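Local coordinates for Sso-CP2 metallo-carboxypetidase (Sulfolobus solfataricus, PDB 4MMO), which probably acts as a zinc-dependent carboxypeptidase of the M20 family, hydrolysing peptide bonds at the C-terminal end of its substrates, at residues A[7-15]-A[27-35]; A[103-112]-A[397-405]. All blocks are in the same frame, centred on the assembly; numbering follows the deposited sequence.

Contact 1. Residues A[7-15]-A[27-35]; sequences TLIEFLKKP and TANYLKETV
The OH of Y30 donates a hydrogen bond to E10 OE1, at 2.7 Å. The oxygen sits at the edge of the Y30 ring. The hydroxyl meets it from above the carboxylate plane, and the carboxylate and ring planes are 74° apart. Y30 has CG anti to its backbone N (chi1 163°), which sends the ring across to helix 3-12. There K14 lies on one side of its plane and T34 OG1 on the other. K14 crosses the ring at about a right angle, its CE 3.4 Å from Y30 CD1. F11 CD1 approaches Y30 CE2 at 3.6 Å. The F11 and Y30 planes are only 25° apart, but the rings are slid past each other and barely overlap. The edge of the F11 ring also receives T27 CG2, which is 3.7 Å from F11 CE1. L31 CD1 comes obliquely to F11 CZ. T34 OG1 lies over the centre of the Y30 ring, 3.2 Å above its plane, and donates a hydrogen bond to Y30 O, which also accepts one from T34 N. At one end the methyls of T7 and T34 meet tip to tip. With an alanine here in place of Y30, E10 would probably lose its hydrogen-bond mate and a gap would open between F11 and the K14 chain. The two short helix segments run nearly antiparallel. The chemistry is graded: apolar groups meet toward helix 102-121, while E10 and K14 lie on the more open side, where the tyrosine gives its hydroxyl to the carboxylate and its ring to the methylenes of K14.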
# COMPACT_ATOMS: atom_id res chain seq x y z
N THR A 7 28.39 -28.23 15.87
CA THR A 7 27.12 -28.04 16.57
C THR A 7 26.41 -26.79 16.07
O THR A 7 25.19 -26.76 15.96
CB THR A 7 27.33 -27.97 18.09
OG1 THR A 7 27.99 -29.16 18.53
CG2 THR A 7 25.99 -27.85 18.81
N LEU A 8 27.19 -25.75 15.75
CA LEU A 8 26.61 -24.52 15.23
C LEU A 8 25.92 -24.79 13.89
O LEU A 8 24.80 -24.35 13.67
CB LEU A 8 27.67 -23.43 15.08
CG LEU A 8 27.25 -22.18 14.30
CD1 LEU A 8 26.02 -21.53 14.92
CD2 LEU A 8 28.40 -21.19 14.22
N ILE A 9 26.61 -25.53 13.01
CA ILE A 9 26.06 -25.90 11.70
C ILE A 9 24.76 -26.67 11.87
O ILE A 9 23.76 -26.39 11.20
CB ILE A 9 27.05 -26.79 10.91
CG1 ILE A 9 28.34 -26.03 10.60
CG2 ILE A 9 26.42 -27.31 9.61
CD1 ILE A 9 28.17 -24.85 9.65
N GLU A 10 24.77 -27.65 12.77
CA GLU A 10 23.59 -28.44 13.08
C GLU A 10 22.43 -27.54 13.53
O GLU A 10 21.29 -27.72 13.11
CB GLU A 10 23.93 -29.46 14.17
CG GLU A 10 22.81 -30.38 14.59
CD GLU A 10 23.25 -31.35 15.67
OE1 GLU A 10 23.88 -30.91 16.65
OE2 GLU A 10 22.96 -32.56 15.53
N PHE A 11 22.74 -26.57 14.39
CA PHE A 11 21.76 -25.62 14.91
C PHE A 11 21.18 -24.79 13.77
O PHE A 11 19.97 -24.59 13.67
CB PHE A 11 22.44 -24.70 15.93
CG PHE A 11 21.50 -23.87 16.77
CD1 PHE A 11 20.18 -24.24 16.96
CD2 PHE A 11 21.96 -22.71 17.39
CE1 PHE A 11 19.33 -23.47 17.75
CE2 PHE A 11 21.12 -21.94 18.18
CZ PHE A 11 19.80 -22.32 18.36
N LEU A 12 22.07 -24.30 12.91
CA LEU A 12 21.71 -23.41 11.82
C LEU A 12 20.86 -24.09 10.74
O LEU A 12 20.10 -23.42 10.03
CB LEU A 12 22.97 -22.84 11.17
CG LEU A 12 23.72 -21.75 11.95
CD1 LEU A 12 25.05 -21.43 11.28
CD2 LEU A 12 22.88 -20.49 12.06
N LYS A 13 20.98 -25.41 10.62
CA LYS A 13 20.24 -26.14 9.60
C LYS A 13 18.77 -26.29 9.98
O LYS A 13 17.94 -26.61 9.14
CB LYS A 13 20.86 -27.51 9.37
CG LYS A 13 22.10 -27.49 8.49
CD LYS A 13 22.77 -28.85 8.48
CE LYS A 13 23.85 -28.94 7.41
NZ LYS A 13 24.61 -30.21 7.50
N LYS A 14 18.46 -26.06 11.25
CA LYS A 14 17.08 -26.16 11.72
C LYS A 14 16.36 -24.83 11.54
O LYS A 14 16.72 -23.84 12.18
CB LYS A 14 17.03 -26.58 13.18
CG LYS A 14 17.77 -27.87 13.48
CD LYS A 14 17.19 -28.58 14.69
CE LYS A 14 18.00 -29.82 15.04
NZ LYS A 14 18.19 -30.73 13.88
N PRO A 15 15.35 -24.79 10.66
CA PRO A 15 14.61 -23.53 10.55
C PRO A 15 13.79 -23.27 11.80
O PRO A 15 13.45 -24.19 12.54
CB PRO A 15 13.72 -23.74 9.32
CG PRO A 15 13.59 -25.21 9.19
CD PRO A 15 14.88 -25.79 9.69
N THR A 27 13.30 -26.78 17.05
CA THR A 27 14.48 -26.03 17.43
C THR A 27 14.58 -25.89 18.94
O THR A 27 15.63 -26.13 19.52
CB THR A 27 14.48 -24.65 16.77
OG1 THR A 27 14.44 -24.81 15.35
CG2 THR A 27 15.74 -23.86 17.16
N ALA A 28 13.47 -25.51 19.58
CA ALA A 28 13.44 -25.37 21.03
C ALA A 28 13.79 -26.68 21.73
O ALA A 28 14.47 -26.68 22.76
CB ALA A 28 12.07 -24.88 21.48
N ASN A 29 13.34 -27.79 21.17
CA ASN A 29 13.61 -29.10 21.75
C ASN A 29 15.06 -29.51 21.56
O ASN A 29 15.68 -30.07 22.46
CB ASN A 29 12.69 -30.17 21.16
CG ASN A 29 11.51 -30.47 22.05
OD1 ASN A 29 11.67 -31.04 23.13
ND2 ASN A 29 10.31 -30.09 21.61
N TYR A 30 15.59 -29.25 20.37
CA TYR A 30 16.99 -29.51 20.08
C TYR A 30 17.85 -28.67 21.02
O TYR A 30 18.81 -29.16 21.62
CB TYR A 30 17.30 -29.17 18.63
CG TYR A 30 18.78 -29.01 18.34
CD1 TYR A 30 19.56 -30.10 18.01
CD2 TYR A 30 19.39 -27.76 18.40
CE1 TYR A 30 20.91 -29.96 17.74
CE2 TYR A 30 20.74 -27.61 18.14
CZ TYR A 30 21.50 -28.71 17.81
OH TYR A 30 22.84 -28.56 17.55
N LEU A 31 17.48 -27.40 21.16
CA LEU A 31 18.25 -26.48 21.98
C LEU A 31 18.26 -26.94 23.43
O LEU A 31 19.31 -26.97 24.07
CB LEU A 31 17.71 -25.05 21.86
CG LEU A 31 18.54 -23.94 22.51
CD1 LEU A 31 19.99 -23.93 22.01
CD2 LEU A 31 17.89 -22.59 22.24
N LYS A 32 17.09 -27.33 23.94
CA LYS A 32 17.01 -27.88 25.29
C LYS A 32 17.97 -29.06 25.45
O LYS A 32 18.76 -29.11 26.39
CB LYS A 32 15.59 -28.33 25.61
CG LYS A 32 15.46 -29.07 26.95
CD LYS A 32 14.15 -29.83 27.06
CE LYS A 32 14.31 -31.07 27.94
NZ LYS A 32 13.17 -31.26 28.88
N GLU A 33 17.90 -30.00 24.51
CA GLU A 33 18.72 -31.20 24.57
C GLU A 33 20.20 -30.87 24.47
O GLU A 33 21.03 -31.44 25.17
CB GLU A 33 18.33 -32.16 23.43
CG GLU A 33 16.96 -32.80 23.61
CD GLU A 33 16.44 -33.43 22.33
OE1 GLU A 33 17.25 -33.68 21.41
OE2 GLU A 33 15.22 -33.67 22.24
N THR A 34 20.52 -29.93 23.59
CA THR A 34 21.89 -29.52 23.37
C THR A 34 22.48 -28.86 24.62
O THR A 34 23.64 -29.09 24.95
CB THR A 34 21.97 -28.55 22.18
OG1 THR A 34 21.41 -29.17 21.02
CG2 THR A 34 23.41 -28.15 21.90
N VAL A 35 21.68 -28.05 25.30
CA VAL A 35 22.14 -27.39 26.53
C VAL A 35 22.51 -28.45 27.56
O VAL A 35 23.57 -28.36 28.19
CB VAL A 35 21.06 -26.44 27.10
CG1 VAL A 35 21.39 -26.02 28.53
CG2 VAL A 35 20.92 -25.21 26.21

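Contact 2. Residues A[103-112]-A[397-405]; sequences SDNKGTLMAR and SAIGAGGYY
The 397-405 loop runs along the first half of helix 102-121, from R112 back to S103, with the CA atoms of S103 and G402 4.4 Å apart. T108 makes the main polar link. Its OG1 accepts a hydrogen bond from A401 N at 2.9 Å, almost straight (174°). T108 has OG1 beside its own backbone N (chi1 -56°), with CG2 anti to that N, which turns the hydroxyl to A401 and the methyl to I399 O. A401 CB packs against the helix backbone, 3.6 Å from G107 C. G107 leaves room for it, because a CB there would press on the A401 methyl. S103 OG lies 3.7 Å from G402 CA, where a side chain on G402 would clash with it. A water accepts from G402 N at 2.9 Å and gives a weak bond to S103 O. One turn on from T108, the extended R112 brings NH2 to A398 O at 2.8 Å, a weak and bent bond made at the guanidinium edge. Its NH1 bonds M162 O, next to the zinc ligand E163. R112 NE is buried beside I399 CB and has no partner in the model. T427 of helix 417-433 touches both R112 and I399. The first turn of the helix is a wider pi-type turn. It carries D104, which binds zinc together with H71 and E163, and a cis peptide bond joins D104 to N105. An aspartate ligand followed by a cis peptide is a familiar feature of M20 zinc peptidase active sites, and here the loop packs along the helix whose first turn carries that ligand.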
# COMPACT_ATOMS: atom_id res chain seq x y z
N SER A 103 24.11 -14.63 12.22
CA SER A 103 24.43 -13.46 13.01
C SER A 103 23.37 -13.20 14.08
O SER A 103 23.69 -13.02 15.25
CB SER A 103 24.55 -12.24 12.09
OG SER A 103 24.79 -11.06 12.83
N ASP A 104 22.11 -13.18 13.65
CA ASP A 104 20.97 -12.87 14.51
C ASP A 104 20.07 -14.11 14.60
O ASP A 104 19.22 -14.28 13.73
CB ASP A 104 20.19 -11.69 13.91
CG ASP A 104 18.94 -11.33 14.71
OD1 ASP A 104 18.81 -11.73 15.88
OD2 ASP A 104 18.08 -10.61 14.15
N ASN A 105 20.21 -14.96 15.62
CA ASN A 105 21.06 -14.76 16.80
C ASN A 105 21.66 -16.09 17.26
O ASN A 105 22.07 -16.24 18.41
CB ASN A 105 20.20 -14.14 17.91
CG ASN A 105 20.98 -13.84 19.19
OD1 ASN A 105 20.55 -14.21 20.28
ND2 ASN A 105 22.12 -13.16 19.06
N LYS A 106 21.74 -17.07 16.35
CA LYS A 106 22.16 -18.42 16.73
C LYS A 106 23.67 -18.57 16.95
O LYS A 106 24.09 -19.29 17.86
CB LYS A 106 21.72 -19.44 15.67
CG LYS A 106 20.21 -19.61 15.58
CD LYS A 106 19.86 -20.72 14.61
CE LYS A 106 18.35 -20.95 14.54
NZ LYS A 106 18.01 -21.98 13.52
N GLY A 107 24.47 -17.93 16.11
CA GLY A 107 25.91 -17.99 16.24
C GLY A 107 26.36 -17.45 17.60
O GLY A 107 27.13 -18.09 18.31
N THR A 108 25.84 -16.28 17.96
CA THR A 108 26.15 -15.66 19.24
C THR A 108 25.61 -16.50 20.39
O THR A 108 26.25 -16.62 21.43
CB THR A 108 25.57 -14.24 19.33
OG1 THR A 108 26.05 -13.46 18.23
CG2 THR A 108 25.95 -13.56 20.64
N LEU A 109 24.45 -17.11 20.18
CA LEU A 109 23.82 -17.93 21.21
C LEU A 109 24.70 -19.13 21.51
O LEU A 109 24.89 -19.51 22.67
CB LEU A 109 22.43 -18.38 20.77
CG LEU A 109 21.54 -19.16 21.75
CD1 LEU A 109 20.09 -19.08 21.28
CD2 LEU A 109 21.93 -20.63 21.88
N MET A 110 25.23 -19.74 20.46
CA MET A 110 25.96 -20.99 20.58
C MET A 110 27.39 -20.75 21.07
O MET A 110 27.94 -21.55 21.82
CB MET A 110 26.00 -21.71 19.22
CG MET A 110 26.59 -23.10 19.27
SD MET A 110 25.64 -24.26 20.27
CE MET A 110 24.12 -24.36 19.34
N ALA A 111 27.98 -19.64 20.64
CA ALA A 111 29.30 -19.24 21.10
C ALA A 111 29.31 -19.15 22.62
O ALA A 111 30.16 -19.74 23.28
CB ALA A 111 29.71 -17.91 20.49
N ARG A 112 28.33 -18.44 23.17
CA ARG A 112 28.22 -18.27 24.61
C ARG A 112 28.11 -19.61 25.33
O ARG A 112 28.71 -19.80 26.39
CB ARG A 112 27.01 -17.40 24.96
CG ARG A 112 27.13 -15.96 24.50
CD ARG A 112 25.87 -15.18 24.84
NE ARG A 112 26.02 -13.76 24.51
CZ ARG A 112 25.06 -12.86 24.68
NH1 ARG A 112 23.88 -13.21 25.16
NH2 ARG A 112 25.28 -11.59 24.35
N SER A 397 24.23 -5.13 26.15
CA SER A 397 24.17 -5.98 24.97
C SER A 397 25.52 -5.98 24.28
O SER A 397 25.92 -5.00 23.66
CB SER A 397 23.08 -5.51 24.01
OG SER A 397 22.90 -6.46 22.97
N ALA A 398 26.22 -7.11 24.40
CA ALA A 398 27.56 -7.24 23.85
C ALA A 398 27.90 -8.70 23.67
O ALA A 398 27.25 -9.56 24.26
CB ALA A 398 28.55 -6.60 24.76
N ILE A 399 28.96 -8.95 22.90
CA ILE A 399 29.35 -10.26 22.38
C ILE A 399 28.54 -10.54 21.13
O ILE A 399 27.31 -10.45 21.15
CB ILE A 399 29.18 -11.42 23.39
CG1 ILE A 399 29.90 -11.11 24.70
CG2 ILE A 399 29.71 -12.72 22.78
CD1 ILE A 399 29.59 -12.08 25.83
N GLY A 400 29.23 -10.85 20.04
CA GLY A 400 28.57 -11.11 18.77
C GLY A 400 29.40 -11.94 17.82
O GLY A 400 30.57 -11.63 17.57
N ALA A 401 28.79 -12.99 17.29
CA ALA A 401 29.45 -13.85 16.31
C ALA A 401 29.46 -13.17 14.95
O ALA A 401 30.27 -13.52 14.08
CB ALA A 401 28.74 -15.18 16.23
N GLY A 402 28.57 -12.20 14.76
CA GLY A 402 28.41 -11.55 13.48
C GLY A 402 29.14 -10.23 13.35
O GLY A 402 29.95 -9.86 14.21
N GLY A 403 28.85 -9.52 12.27
CA GLY A 403 29.49 -8.25 11.99
C GLY A 403 28.68 -7.41 11.01
O GLY A 403 27.49 -7.67 10.79
N TYR A 404 29.33 -6.41 10.43
CA TYR A 404 28.69 -5.51 9.48
C TYR A 404 28.45 -6.21 8.15
O TYR A 404 27.50 -5.89 7.43
CB TYR A 404 29.60 -4.29 9.26
CG TYR A 404 28.96 -3.16 8.48
CD1 TYR A 404 27.86 -2.48 8.99
CD2 TYR A 404 29.47 -2.76 7.26
CE1 TYR A 404 27.28 -1.44 8.29
CE2 TYR A 404 28.90 -1.71 6.55
CZ TYR A 404 27.80 -1.06 7.07
OH TYR A 404 27.23 -0.02 6.38
N TYR A 405 29.31 -7.18 7.84
CA TYR A 405 29.25 -7.95 6.60
C TYR A 405 28.11 -8.97 6.61
O TYR A 405 27.81 -9.57 5.58
CB TYR A 405 30.56 -8.71 6.42
CG TYR A 405 30.84 -9.67 7.56
CD1 TYR A 405 30.35 -10.97 7.53
CD2 TYR A 405 31.58 -9.28 8.67
CE1 TYR A 405 30.59 -11.85 8.57
CE2 TYR A 405 31.83 -10.15 9.71
CZ TYR A 405 31.33 -11.43 9.66
OH TYR A 405 31.57 -12.31 10.70
O HOH W 1 26.33 -11.07 16.18

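From the N terminus, contact 1 comes first. It closes a short loop of 11 residues and pairs helix 3-12 with helix 24-39. The chain then lays down three of the six strands of the mixed sheet before helix 102-121 opens contact 2. That contact closes only after 284 more residues, which include the M20 dimerisation region, so it brings the late 397-405 loop back to an early helix. The two contacts follow in series and neither nest nor cross. They meet on helix 102-121: K106 NZ probably hydrogen-bonds F11 O, F11 packs on M110, and L8 touches G107. This helix thus lies between the N-terminal helix pair and the late loop, close to the zinc site.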